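Local coordinates for diaminopropionate ammonia-lyase (Escherichia coli, PDB 4D9I) that catalyses the pyridoxal phosphate-dependent alpha,beta-elimination of both L- and D-diaminopropionate to pyruvate and ammonia, working as a homodimer, at the interface of chains A and B. Residues are numbered along the deposited sequence; one frame, centred on the assembly and turned at random. Chains: chain A/B, Diaminopropionate ammonia-lyase.

Contact 1: the interface of chains A and B. Residues chain A 386, 389-390; chain B 53, 322-323, 326-328.
The indole of A:Trp390, near the end of helix 382-391, lies over B:Val323 of helix 315-325. Methyl CG2 of B:Val323 sits 3.7 Å from the ring plane, displaced toward the rim, while the CA of the same residue makes a CH-pi contact with the five-membered ring. The opposite face is covered from within its own chain: the CD methylene of A:Arg386 rests over the ring centre, so the tryptophan is sandwiched between its own helix and the partner's. At its edge, in the ring plane, lie the backbone carbonyl carbon of B:Asn326 and the backbone N of B:Tyr328; separately, CD1 of the tyrosine ring stands 3.4 Å from CH2 of A:Trp390, and CD1 of B:Leu53 touches the same corner.

The A:Arg386 chain bends at chi2 (-66°), which takes it over the indole face and sets the guanidinium past the ring's edge, beside the B:Asn326-B:Pro327 loop. One face of that group meets CD1 of B:Tyr328 near the rim, the two planes inclined at 58°. At its edge, NH1 donates to the main-chain O of B:Asn326 at 2.8 Å, in a markedly bent bond from above the carbonyl plane, and adds a weak bond to O of B:Pro327. The indole NE1 of A:Trp390 reaches the same O of B:Asn326, also at 2.8 Å, in a nearly straight bond close to the ring plane. One carbonyl thus accepts from two side chains of the other subunit.

Beyond the ring, NH1 of B:Arg322 donates a hydrogen bond to the main-chain O of A:Trp390 at 3.1 Å, tying down the main chain near the helix end. An alanine in place of A:Trp390 has no indole N-H, and would probably leave the B:Asn326 carbonyl to the bent A:Arg386 bond and open a gap between A:Arg386 and B:Val323. By fastening the C-terminal helix of one subunit to a helix and the following loop of the other, this patch helps hold the homodimer together.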
# COMPACT_ATOMS: atom_id res chain seq x y z
N ARG A 386 2.30 -0.51 9.99
CA ARG A 386 2.31 -1.76 9.22
C ARG A 386 1.17 -2.73 9.61
O ARG A 386 0.64 -3.48 8.77
CB ARG A 386 3.71 -2.40 9.31
CG ARG A 386 4.83 -1.54 8.70
CD ARG A 386 4.69 -1.37 7.17
NE ARG A 386 5.56 -0.30 6.66
CZ ARG A 386 5.66 0.04 5.38
NH1 ARG A 386 4.95 -0.59 4.44
NH2 ARG A 386 6.48 1.02 5.03
N VAL A 389 -1.55 -1.15 7.48
CA VAL A 389 -1.44 -1.28 5.99
C VAL A 389 -1.15 -2.68 5.47
O VAL A 389 -1.51 -3.03 4.32
CB VAL A 389 -0.46 -0.27 5.37
CG1 VAL A 389 -0.86 1.15 5.80
CG2 VAL A 389 1.00 -0.58 5.73
N TRP A 390 -0.55 -3.50 6.32
CA TRP A 390 -0.23 -4.88 5.96
C TRP A 390 -1.13 -5.92 6.59
O TRP A 390 -1.59 -6.86 5.91
CB TRP A 390 1.19 -5.22 6.35
CG TRP A 390 2.28 -4.56 5.52
CD1 TRP A 390 2.15 -3.79 4.37
CD2 TRP A 390 3.72 -4.70 5.73
NE1 TRP A 390 3.38 -3.42 3.89
CE2 TRP A 390 4.37 -3.94 4.66
CE3 TRP A 390 4.51 -5.34 6.68
CZ2 TRP A 390 5.75 -3.84 4.57
CZ3 TRP A 390 5.89 -5.24 6.57
CH2 TRP A 390 6.50 -4.51 5.54
N LEU B 53 12.80 -5.09 2.70
CA LEU B 53 11.97 -6.20 3.19
C LEU B 53 12.84 -7.43 3.52
O LEU B 53 12.59 -8.14 4.52
CB LEU B 53 10.84 -6.55 2.18
CG LEU B 53 9.70 -7.44 2.70
CD1 LEU B 53 8.77 -6.63 3.61
CD2 LEU B 53 8.90 -8.13 1.59
N ARG B 322 -0.87 -6.83 0.18
CA ARG B 322 -0.65 -5.57 0.90
C ARG B 322 0.83 -5.22 1.06
O ARG B 322 1.21 -4.03 0.97
CB ARG B 322 -1.31 -5.61 2.27
CG ARG B 322 -2.83 -5.68 2.20
CD ARG B 322 -3.45 -5.63 3.58
NE ARG B 322 -4.78 -6.21 3.51
CZ ARG B 322 -5.11 -7.38 4.02
NH1 ARG B 322 -4.21 -8.10 4.69
NH2 ARG B 322 -6.34 -7.79 3.89
N VAL B 323 1.63 -6.23 1.35
CA VAL B 323 3.08 -6.03 1.61
C VAL B 323 3.77 -5.58 0.31
O VAL B 323 4.59 -4.66 0.32
CB VAL B 323 3.75 -7.33 2.14
CG1 VAL B 323 5.29 -7.22 2.16
CG2 VAL B 323 3.21 -7.72 3.52
N ASN B 326 2.42 -1.89 -0.69
CA ASN B 326 2.86 -0.77 0.14
C ASN B 326 4.17 -1.19 0.78
O ASN B 326 4.19 -1.65 1.92
CB ASN B 326 1.79 -0.36 1.17
CG ASN B 326 2.21 0.82 2.03
OD1 ASN B 326 3.37 1.28 1.98
ND2 ASN B 326 1.29 1.29 2.87
N PRO B 327 5.26 -1.04 0.02
CA PRO B 327 6.52 -1.66 0.39
C PRO B 327 7.15 -1.06 1.65
O PRO B 327 6.78 0.02 2.14
CB PRO B 327 7.41 -1.44 -0.85
CG PRO B 327 6.77 -0.33 -1.61
CD PRO B 327 5.29 -0.44 -1.33
N TYR B 328 8.11 -1.81 2.16
CA TYR B 328 8.89 -1.42 3.34
C TYR B 328 10.08 -0.59 2.92
O TYR B 328 10.66 -0.81 1.84
CB TYR B 328 9.39 -2.67 4.07
CG TYR B 328 9.77 -2.42 5.52
CD1 TYR B 328 8.78 -2.11 6.45
CD2 TYR B 328 11.09 -2.49 5.96
CE1 TYR B 328 9.09 -1.87 7.77
CE2 TYR B 328 11.41 -2.26 7.30
CZ TYR B 328 10.39 -1.95 8.20
OH TYR B 328 10.62 -1.70 9.53

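Contact 2: the interface of chains A and B. Residues chain A 323, 326-327; chain B 333, 386, 389-390.
A:Asn326 offers both its main-chain and its side-chain oxygen to chain B, in the loop that follows helix 315-325 of this fold type II pyridoxal phosphate enzyme. Its amide oxygen OD1 is gripped by the side-on edge of B:Arg333: NH2 donates at 2.7 Å and NE at 3.1 Å, both to the one atom. The amide and guanidinium planes stand nearly upright to each other (81°); NH2 arrives only modestly tilted from the carbonyl plane, whereas NE comes from well above it. CG of A:Asn326 is anti to the backbone N (chi1 -174°), which sends the amide away from the helix to meet the arginine. Its ND2 lies against CG2 of B:Val389 at 3.5 Å.

The main-chain O of A:Asn326 receives NE1 of B:Trp390 at 2.8 Å, a bond only slightly bent, with a weak addition from NH1 of B:Arg386.

A:Pro327 works through its ring as well as its carbonyl. CD lies over the centre of the B:Arg333 guanidinium, 3.4 Å above its plane, an apolar cover for a group already fixed at its edge by OD1. Its O accepts from NH2 of B:Arg386 at 3.2 Å, tilted from the guanidinium plane.

A:Val323 supplies the third surface: CG2 sits over the five-membered ring of B:Trp390 in a CH-pi contact, 3.7 Å from the ring centroid, with CD of B:Arg386 covering the opposite face.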
# COMPACT_ATOMS: atom_id res chain seq x y z
N VAL A 323 -5.20 3.93 1.72
CA VAL A 323 -5.41 4.58 0.44
C VAL A 323 -4.17 5.43 0.08
O VAL A 323 -3.70 5.40 -1.05
CB VAL A 323 -6.71 5.42 0.43
CG1 VAL A 323 -6.76 6.33 -0.78
CG2 VAL A 323 -7.96 4.52 0.50
N ASN A 326 -0.99 3.00 -0.70
CA ASN A 326 -1.03 2.21 -1.93
C ASN A 326 -1.97 2.94 -2.87
O ASN A 326 -3.14 2.61 -2.93
CB ASN A 326 -1.55 0.80 -1.66
CG ASN A 326 -1.47 -0.10 -2.89
OD1 ASN A 326 -1.33 0.36 -4.01
ND2 ASN A 326 -1.57 -1.40 -2.66
N PRO A 327 -1.44 3.95 -3.60
CA PRO A 327 -2.30 4.86 -4.34
C PRO A 327 -2.97 4.21 -5.58
O PRO A 327 -2.57 3.15 -6.07
CB PRO A 327 -1.35 5.98 -4.74
CG PRO A 327 -0.03 5.30 -4.85
CD PRO A 327 -0.02 4.34 -3.70
N ARG B 333 7.46 -0.63 -5.26
CA ARG B 333 6.09 -1.08 -5.04
C ARG B 333 5.65 -1.99 -6.19
O ARG B 333 6.02 -1.72 -7.32
CB ARG B 333 5.18 0.16 -5.00
CG ARG B 333 3.69 -0.13 -4.98
CD ARG B 333 2.96 1.09 -4.44
NE ARG B 333 1.54 1.08 -4.80
CZ ARG B 333 1.05 1.79 -5.81
NH1 ARG B 333 1.86 2.61 -6.48
NH2 ARG B 333 -0.24 1.78 -6.09
N ARG B 386 -8.60 -3.71 -4.43
CA ARG B 386 -8.76 -2.53 -3.57
C ARG B 386 -9.48 -2.87 -2.26
O ARG B 386 -9.15 -2.30 -1.20
CB ARG B 386 -9.46 -1.39 -4.33
CG ARG B 386 -8.60 -0.79 -5.45
CD ARG B 386 -7.21 -0.40 -4.97
NE ARG B 386 -6.31 -0.12 -6.08
CZ ARG B 386 -5.12 0.48 -5.96
NH1 ARG B 386 -4.68 0.87 -4.77
NH2 ARG B 386 -4.37 0.67 -7.05
N VAL B 389 -6.41 -4.20 -0.23
CA VAL B 389 -5.30 -3.29 0.14
C VAL B 389 -5.81 -2.03 0.85
O VAL B 389 -5.11 -1.47 1.71
CB VAL B 389 -4.33 -2.96 -1.03
CG1 VAL B 389 -3.77 -4.26 -1.63
CG2 VAL B 389 -4.98 -2.11 -2.11
N TRP B 390 -7.02 -1.61 0.50
CA TRP B 390 -7.65 -0.43 1.13
C TRP B 390 -8.63 -0.76 2.23
O TRP B 390 -8.58 -0.16 3.31
CB TRP B 390 -8.37 0.42 0.09
CG TRP B 390 -7.49 1.15 -0.90
CD1 TRP B 390 -6.10 1.25 -0.91
CD2 TRP B 390 -7.94 1.97 -2.05
NE1 TRP B 390 -5.68 2.03 -1.96
CE2 TRP B 390 -6.73 2.50 -2.67
CE3 TRP B 390 -9.18 2.30 -2.59
CZ2 TRP B 390 -6.78 3.32 -3.80
CZ3 TRP B 390 -9.21 3.11 -3.73
CH2 TRP B 390 -8.04 3.61 -4.32

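Contact 1 and contact 2, whose C-alpha centres lie about 10 Å apart, are largely twins across the two-fold axis. The last helix of each subunit, with the tryptophan at or just past its end, meets helix 315-325 and the following loop of the other, with positions 323, 326, 327, 386, 389 and 390 recurring while the chains exchange roles. Contact 1 also takes in positions 53, 322 and 328, and contact 2 takes in position 333. This reciprocity fits the homodimer and places related joints close together near its axis. Their centres lie about 26 and 22 Å from B:Asp120, so both appear to serve assembly rather than touch substrate directly.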